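Local coordinates for DynE8 (Micromonospora chersina, PDB 4AMM), which is an iterative enediyne polyketide synthase of dynemicin biosynthesis, here represented by its acyltransferase domain, which probably loads acyl units for chain extension, at residues Leu82-Ala85 with Gly86-Leu89; Val142-Ala145 with Val146-Ala150; Ala207-Glu210 with Ala211-Met215. All coordinates share one frame; numbering follows the deposited sequence.

Contact 1 (Leu82-Ala85 with Gly86-Leu89); sequences LLDA and GRGL
A tight hairpin turn joins D84 to L89, linking strand 81-84, at the edge of the four-stranded antiparallel sheet, to its neighbour 89-92. D84 and L89 form an antiparallel hydrogen-bonded pair: D84 N donates to L89 O at 2.9 Å, and L89 N returns an almost straight bond to D84 O. That carbonyl oxygen also accepts from R87 N, the two donors arriving from opposite faces of its plane. G88 and L89 both face D84, a G1 beta bulge, with G88 at positive phi, as is usual at this position, and its N bonded to A85 O at 3.1 Å. The D84 side chain, its CG turned anti to the backbone N (chi1 -170°), brings the carboxylate to the turn: OD2 lies 3.5 Å from R87 CG, OD1 takes a weak bond from R87 N, and a water links OD1 to G86 N. The carboxylate's strongest partner is R70 of helix 61-76, in a salt bridge through OD2. Replacing D84 with an alanine is likely to leave R70 without its acidic mate and to cost the water its acceptor, with G86 N left to hold it. L82 CD1 meets L89 CD2 at 4.1 Å, and both leucines touch R70.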
ATOM      1  N   LEU A  82      14.362  10.009 -11.254  1.00 15.63           N
ATOM      2  CA  LEU A  82      13.532  11.008 -10.558  1.00 15.38           C
ATOM      3  C   LEU A  82      12.263  10.240 -10.199  1.00 14.24           C
ATOM      4  O   LEU A  82      11.492   9.894 -11.122  1.00 14.97           O
ATOM      5  CB  LEU A  82      13.277  12.200 -11.451  1.00 17.40           C
ATOM      6  CG  LEU A  82      12.615  13.390 -10.727  1.00 20.95           C
ATOM      7  CD1 LEU A  82      12.357  14.519 -11.757  1.00 22.68           C
ATOM      8  CD2 LEU A  82      11.331  13.117  -9.986  1.00 25.27           C
ATOM      9  N   LEU A  83      12.002   9.930  -8.936  1.00 16.19           N
ATOM     10  CA  LEU A  83      10.837   9.156  -8.551  1.00 15.52           C
ATOM     11  C   LEU A  83      10.066  10.071  -7.593  1.00 17.08           C
ATOM     12  O   LEU A  83      10.514  10.180  -6.451  1.00 22.36           O
ATOM     13  CB  LEU A  83      11.240   7.846  -7.878  1.00 18.42           C
ATOM     14  CG  LEU A  83      12.190   6.911  -8.679  1.00 18.04           C
ATOM     15  CD1 LEU A  83      12.455   5.710  -7.809  1.00 20.27           C
ATOM     16  CD2 LEU A  83      11.493   6.534  -9.993  1.00 21.85           C
ATOM     17  N   ASP A  84       9.055  10.763  -8.064  1.00 16.26           N
ATOM     18  CA  ASP A  84       8.273  11.632  -7.127  1.00 15.70           C
ATOM     19  C   ASP A  84       6.851  11.070  -7.073  1.00 16.26           C
ATOM     20  O   ASP A  84       5.972  11.480  -7.823  1.00 17.73           O
ATOM     21  CB  ASP A  84       8.293  13.064  -7.610  1.00 17.10           C
ATOM     22  CG  ASP A  84       7.714  13.972  -6.563  1.00 18.99           C
ATOM     23  OD1 ASP A  84       6.976  13.473  -5.629  1.00 18.83           O
ATOM     24  OD2 ASP A  84       7.964  15.199  -6.703  1.00 16.99           O
ATOM     25  N   ALA A  85       6.680  10.135  -6.153  1.00 17.28           N
ATOM     26  CA  ALA A  85       5.393   9.497  -6.003  1.00 19.51           C
ATOM     27  C   ALA A  85       4.308  10.509  -5.678  1.00 20.48           C
ATOM     28  O   ALA A  85       3.243  10.425  -6.212  1.00 22.15           O
ATOM     29  CB  ALA A  85       5.419   8.354  -4.952  1.00 23.70           C
ATOM     30  N   GLY A  86       4.577  11.522  -4.807  1.00 18.55           N
ATOM     31  CA  GLY A  86       3.549  12.495  -4.474  1.00 19.15           C
ATOM     32  C   GLY A  86       3.170  13.503  -5.491  1.00 18.61           C
ATOM     33  O   GLY A  86       2.217  14.291  -5.335  1.00 20.98           O
ATOM     34  N   ARG A  87       3.864  13.497  -6.626  1.00 15.97           N
ATOM     35  CA  ARG A  87       3.511  14.282  -7.776  1.00 18.92           C
ATOM     36  C   ARG A  87       3.177  13.407  -9.024  1.00 17.97           C
ATOM     37  O   ARG A  87       2.986  13.963 -10.086  1.00 22.08           O
ATOM     38  CB  ARG A  87       4.540  15.352  -8.067  1.00 18.86           C
ATOM     39  CG  ARG A  87       4.715  16.384  -6.888  1.00 17.02           C
ATOM     40  CD  ARG A  87       3.592  17.367  -6.878  1.00 19.76           C
ATOM     41  NE  ARG A  87       3.682  18.302  -5.758  1.00 17.92           N
ATOM     42  CZ  ARG A  87       3.167  18.097  -4.557  1.00 18.33           C
ATOM     43  NH1 ARG A  87       2.505  16.974  -4.178  1.00 19.75           N
ATOM     44  NH2 ARG A  87       3.333  19.105  -3.640  1.00 20.79           N
ATOM     45  N   GLY A  88       3.277  12.110  -8.847  1.00 18.47           N
ATOM     46  CA  GLY A  88       2.970  11.158  -9.949  1.00 19.04           C
ATOM     47  C   GLY A  88       3.927  11.268 -11.148  1.00 16.55           C
ATOM     48  O   GLY A  88       3.472  11.089 -12.284  1.00 17.08           O
ATOM     49  N   LEU A  89       5.197  11.549 -10.883  1.00 15.53           N
ATOM     50  CA  LEU A  89       6.166  11.833 -11.918  1.00 14.52           C
ATOM     51  C   LEU A  89       7.309  10.920 -11.751  1.00 14.18           C
ATOM     52  O   LEU A  89       7.888  10.820 -10.673  1.00 14.15           O
ATOM     53  CB  LEU A  89       6.693  13.302 -11.785  1.00 15.77           C
ATOM     54  CG  LEU A  89       7.920  13.527 -12.652  1.00 17.96           C
ATOM     55  CD1 LEU A  89       7.621  13.270 -14.150  1.00 21.12           C
ATOM     56  CD2 LEU A  89       8.379  14.980 -12.391  1.00 22.96           C
TER
HETATM   57  O   HOH W   1       6.974  12.006  -3.386  1.00 24.98           O

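Contact 2 (Val142-Ala145 with Val146-Ala150); sequences VDTA and VAQPA
T144 lies alongside Q148, both side chains pointing the same way, and Q148 NE2 donates to T144 OG1 at 2.9 Å in a nearly straight bond (168°) in the amide plane. Placing OG1 anti to the backbone N (chi1 -158°) carries the hydroxyl over to the glutamine, whose CG rests 3.3 Å from T144 O. Both ends of the amide are engaged, since OE1 accepts from R201 of helix 191-206, while T144 OG1 is bonded to Q106 as well. These bonds fix the rotation of the buried amide. V142 CG1 presses on A147 CB at 3.2 Å, tighter than usual van der Waals contact. The D143 and V146 side chains cross at about a right angle, D143 OD2 lying 3.7 Å from V146 CG2. D143 OD1 accepts a weak bond from A145 N, and D143 O takes both V146 N and A147 N, the latter in the carbonyl plane. P149 has no N-H to offer A145 O; its CD sits 3.3 Å from that oxygen, and the helix kinks there. D143 is the N-cap of helix 144-165, whose N-terminal part packs against helix 191-206 with Q148 near a probable nucleophile elbow.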
ATOM      1  N   VAL A 142     -14.386   1.111  11.949  1.00 29.69           N
ATOM      2  CA  VAL A 142     -14.672   0.330  10.730  1.00 28.50           C
ATOM      3  C   VAL A 142     -15.653  -0.862  11.117  1.00 27.75           C
ATOM      4  O   VAL A 142     -15.459  -1.476  12.157  1.00 25.10           O
ATOM      5  CB  VAL A 142     -13.319  -0.194  10.162  1.00 27.16           C
ATOM      6  CG1 VAL A 142     -13.600  -1.069   8.955  1.00 33.52           C
ATOM      7  CG2 VAL A 142     -12.353   1.000   9.758  1.00 30.42           C
ATOM      8  N   ASP A 143     -16.694  -1.167  10.329  1.00 26.98           N
ATOM      9  CA  ASP A 143     -17.515  -2.406  10.614  1.00 25.62           C
ATOM     10  C   ASP A 143     -16.749  -3.556   9.933  1.00 23.62           C
ATOM     11  O   ASP A 143     -16.836  -3.762   8.689  1.00 22.24           O
ATOM     12  CB  ASP A 143     -18.914  -2.330  10.018  1.00 29.35           C
ATOM     13  CG  ASP A 143     -19.702  -3.645  10.144  1.00 32.40           C
ATOM     14  OD1 ASP A 143     -19.144  -4.728  10.417  1.00 38.33           O
ATOM     15  OD2 ASP A 143     -20.946  -3.597   9.975  1.00 46.00           O
ATOM     16  N   THR A 144     -15.984  -4.280  10.752  1.00 19.76           N
ATOM     17  CA  THR A 144     -14.955  -5.151  10.204  1.00 19.38           C
ATOM     18  C   THR A 144     -15.563  -6.309   9.385  1.00 18.87           C
ATOM     19  O   THR A 144     -14.940  -6.803   8.420  1.00 17.67           O
ATOM     20  CB  THR A 144     -13.967  -5.609  11.325  1.00 20.07           C
ATOM     21  OG1 THR A 144     -12.712  -6.006  10.723  1.00 21.13           O
ATOM     22  CG2 THR A 144     -14.425  -6.815  12.071  1.00 22.10           C
ATOM     23  N   ALA A 145     -16.782  -6.788   9.690  1.00 17.58           N
ATOM     24  CA  ALA A 145     -17.369  -7.935   8.940  1.00 17.85           C
ATOM     25  C   ALA A 145     -17.661  -7.505   7.486  1.00 17.35           C
ATOM     26  O   ALA A 145     -17.673  -8.314   6.625  1.00 18.93           O
ATOM     27  CB  ALA A 145     -18.644  -8.413   9.627  1.00 18.73           C
ATOM     28  N   VAL A 146     -17.919  -6.217   7.289  1.00 17.19           N
ATOM     29  CA  VAL A 146     -18.233  -5.663   5.959  1.00 20.12           C
ATOM     30  C   VAL A 146     -16.900  -5.212   5.336  1.00 18.16           C
ATOM     31  O   VAL A 146     -16.668  -5.508   4.156  1.00 18.78           O
ATOM     32  CB  VAL A 146     -19.199  -4.434   6.054  1.00 20.67           C
ATOM     33  CG1 VAL A 146     -19.313  -3.717   4.714  1.00 23.40           C
ATOM     34  CG2 VAL A 146     -20.609  -4.900   6.540  1.00 25.39           C
ATOM     35  N   ALA A 147     -16.006  -4.585   6.091  1.00 17.51           N
ATOM     36  CA  ALA A 147     -14.806  -3.978   5.506  1.00 16.77           C
ATOM     37  C   ALA A 147     -13.827  -5.009   5.022  1.00 15.62           C
ATOM     38  O   ALA A 147     -13.190  -4.743   3.955  1.00 17.08           O
ATOM     39  CB  ALA A 147     -14.155  -3.087   6.519  1.00 18.60           C
ATOM     40  N   GLN A 148     -13.624  -6.104   5.725  1.00 15.38           N
ATOM     41  CA  GLN A 148     -12.559  -7.029   5.322  1.00 14.59           C
ATOM     42  C   GLN A 148     -12.813  -7.590   3.932  1.00 14.91           C
ATOM     43  O   GLN A 148     -11.879  -7.476   3.077  1.00 14.34           O
ATOM     44  CB  GLN A 148     -12.317  -8.101   6.380  1.00 14.37           C
ATOM     45  CG  GLN A 148     -11.746  -7.502   7.701  1.00 15.69           C
ATOM     46  CD  GLN A 148     -11.139  -8.540   8.576  1.00 16.52           C
ATOM     47  OE1 GLN A 148     -10.645  -9.553   8.139  1.00 15.13           O
ATOM     48  NE2 GLN A 148     -11.209  -8.310   9.916  1.00 19.79           N
ATOM     49  N   PRO A 149     -13.962  -8.127   3.622  1.00 14.38           N
ATOM     50  CA  PRO A 149     -14.173  -8.633   2.232  1.00 14.87           C
ATOM     51  C   PRO A 149     -14.189  -7.497   1.239  1.00 15.20           C
ATOM     52  O   PRO A 149     -13.755  -7.712   0.083  1.00 16.24           O
ATOM     53  CB  PRO A 149     -15.464  -9.418   2.311  1.00 15.52           C
ATOM     54  CG  PRO A 149     -16.178  -8.874   3.605  1.00 16.68           C
ATOM     55  CD  PRO A 149     -15.068  -8.512   4.533  1.00 15.17           C
ATOM     56  N   ALA A 150     -14.694  -6.318   1.590  1.00 15.63           N
ATOM     57  CA  ALA A 150     -14.657  -5.175   0.667  1.00 15.44           C
ATOM     58  C   ALA A 150     -13.258  -4.808   0.295  1.00 14.83           C
ATOM     59  O   ALA A 150     -12.976  -4.631  -0.936  1.00 16.76           O
ATOM     60  CB  ALA A 150     -15.368  -4.004   1.231  1.00 17.70           C
TER

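Contact 3 (Ala207-Glu210 with Ala211-Met215); sequences AATE and APSGM
The hydroxyl of T209 is held by two partners of the chain that follows: OG1 donates to A211 O at 2.7 Å and accepts from S213 OG at 2.7 Å. The T209 hydroxyl is thus donor to the backbone and acceptor to the serine. Together the bonds close a short surface turn between helix 191-206 and strand 213-218, a strand of the mixed five-stranded sheet in this acyltransferase domain. The hydroxyl can reach inward because it stands between the backbone N and the carbonyl carbon of its own residue (chi1 52°), while the CB of T209 already points toward the returning chain. OG1 approaches the A211 carbonyl at a C=O...O angle of 148°, tilted 32° from the carbonyl plane.

S213 opens the strand and is buried, unlike the exposed residues E210 and P212 in the bend. Its OG also takes a hydrogen bond from A276 N, which ties the start of the strand to the loop after strand 268-270. L281 touches the side chains of both T209 and S213. Farther back, A207 O accepts from H275, so the approach to the turn is fastened to that same loop. The methyl of T209 completes the contact on the serine side, its CG2 lying 3.4 Å from S213 OG.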
ATOM      1  N   ALA A 207     -16.832 -10.206  16.315  1.00 15.13           N
ATOM      2  CA  ALA A 207     -17.374 -10.641  17.648  1.00 15.61           C
ATOM      3  C   ALA A 207     -16.812  -9.760  18.743  1.00 15.67           C
ATOM      4  O   ALA A 207     -15.627  -9.378  18.700  1.00 15.93           O
ATOM      5  CB  ALA A 207     -17.015 -12.086  17.887  1.00 17.17           C
ATOM      6  N   ALA A 208     -17.584  -9.421  19.772  1.00 14.90           N
ATOM      7  CA  ALA A 208     -17.066  -8.620  20.833  1.00 14.38           C
ATOM      8  C   ALA A 208     -15.959  -9.285  21.575  1.00 13.43           C
ATOM      9  O   ALA A 208     -15.948 -10.536  21.725  1.00 15.02           O
ATOM     10  CB  ALA A 208     -18.270  -8.334  21.813  1.00 18.10           C
ATOM     11  N   THR A 209     -15.003  -8.502  22.038  1.00 12.98           N
ATOM     12  CA  THR A 209     -14.006  -9.008  22.945  1.00 13.42           C
ATOM     13  C   THR A 209     -14.651  -9.254  24.337  1.00 12.66           C
ATOM     14  O   THR A 209     -15.765  -8.719  24.613  1.00 13.45           O
ATOM     15  CB  THR A 209     -12.808  -8.047  23.043  1.00 12.28           C
ATOM     16  OG1 THR A 209     -13.188  -6.689  23.335  1.00 12.31           O
ATOM     17  CG2 THR A 209     -11.982  -8.063  21.753  1.00 14.15           C
ATOM     18  N   GLU A 210     -13.982  -9.981  25.195  1.00 14.49           N
ATOM     19  CA  GLU A 210     -14.548 -10.338  26.507  1.00 14.95           C
ATOM     20  C   GLU A 210     -14.852  -9.095  27.316  1.00 16.51           C
ATOM     21  O   GLU A 210     -15.778  -9.117  28.116  1.00 18.29           O
ATOM     22  CB  GLU A 210     -13.585 -11.275  27.236  1.00 18.50           C
ATOM     23  CG  GLU A 210     -14.129 -11.658  28.659  1.00 23.78           C
ATOM     24  CD  GLU A 210     -13.277 -11.394  29.894  1.00 41.57           C
ATOM     25  OE1 GLU A 210     -12.281 -12.145  30.112  1.00 43.19           O
ATOM     26  OE2 GLU A 210     -13.722 -10.535  30.740  1.00 41.44           O
ATOM     27  N   ALA A 211     -14.041  -8.060  27.204  1.00 14.45           N
ATOM     28  CA  ALA A 211     -14.318  -6.835  27.919  1.00 13.88           C
ATOM     29  C   ALA A 211     -14.035  -5.714  26.963  1.00 14.57           C
ATOM     30  O   ALA A 211     -13.312  -5.937  25.935  1.00 14.26           O
ATOM     31  CB  ALA A 211     -13.432  -6.712  29.138  1.00 17.42           C
ATOM     32  N   PRO A 212     -14.449  -4.456  27.217  1.00 13.69           N
ATOM     33  CA  PRO A 212     -14.216  -3.364  26.322  1.00 14.01           C
ATOM     34  C   PRO A 212     -12.701  -3.195  26.111  1.00 11.62           C
ATOM     35  O   PRO A 212     -11.920  -3.264  27.016  1.00 13.55           O
ATOM     36  CB  PRO A 212     -14.824  -2.133  27.040  1.00 14.78           C
ATOM     37  CG  PRO A 212     -15.932  -2.821  27.906  1.00 14.53           C
ATOM     38  CD  PRO A 212     -15.330  -4.063  28.382  1.00 13.46           C
ATOM     39  N   SER A 213     -12.398  -2.980  24.820  1.00 11.58           N
ATOM     40  CA  SER A 213     -10.967  -2.993  24.394  1.00 10.25           C
ATOM     41  C   SER A 213     -10.830  -2.104  23.221  1.00 10.67           C
ATOM     42  O   SER A 213     -11.725  -1.700  22.509  1.00 14.02           O
ATOM     43  CB  SER A 213     -10.503  -4.445  24.131  1.00 11.58           C
ATOM     44  OG  SER A 213     -11.092  -5.023  23.025  1.00 12.33           O
ATOM     45  N   GLY A 214      -9.562  -1.835  22.910  1.00 10.89           N
ATOM     46  CA  GLY A 214      -9.220  -0.935  21.808  1.00 11.96           C
ATOM     47  C   GLY A 214      -7.745  -0.843  21.524  1.00  9.86           C
ATOM     48  O   GLY A 214      -6.974  -1.750  21.933  1.00 10.82           O
ATOM     49  N   MET A 215      -7.395   0.274  20.868  1.00 10.63           N
ATOM     50  CA  MET A 215      -6.000   0.460  20.342  1.00 11.60           C
ATOM     51  C   MET A 215      -5.599   1.910  20.530  1.00 11.23           C
ATOM     52  O   MET A 215      -6.448   2.833  20.479  1.00 13.01           O
ATOM     53  CB  MET A 215      -5.879   0.015  18.848  1.00 10.10           C
ATOM     54  CG  MET A 215      -6.374  -1.368  18.637  1.00 12.15           C
ATOM     55  SD  MET A 215      -6.355  -1.875  16.899  1.00 12.83           S
ATOM     56  CE  MET A 215      -4.654  -2.472  16.639  1.00 12.60           C
TER

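Overall arrangement
The three contacts follow one another along the chain and none touches another. Contacts 1 and 2 are both partly buried and contact 3 is a surface contact. Contact 1 stands apart, its centre about 31 Å from that of contact 2 and about 41 Å from that of contact 3, on the opposite side of the chain's centre. Contacts 2 and 3 are neighbours, about 6 Å apart at their nearest atoms: helix 191-206 packs on contact 2 and leads straight into contact 3. Backbone bonds dominate the hairpin and the helix start, supplemented by a carboxylate in the first and a buried amide in the second, whereas the surface turn relies on hydroxyl groups.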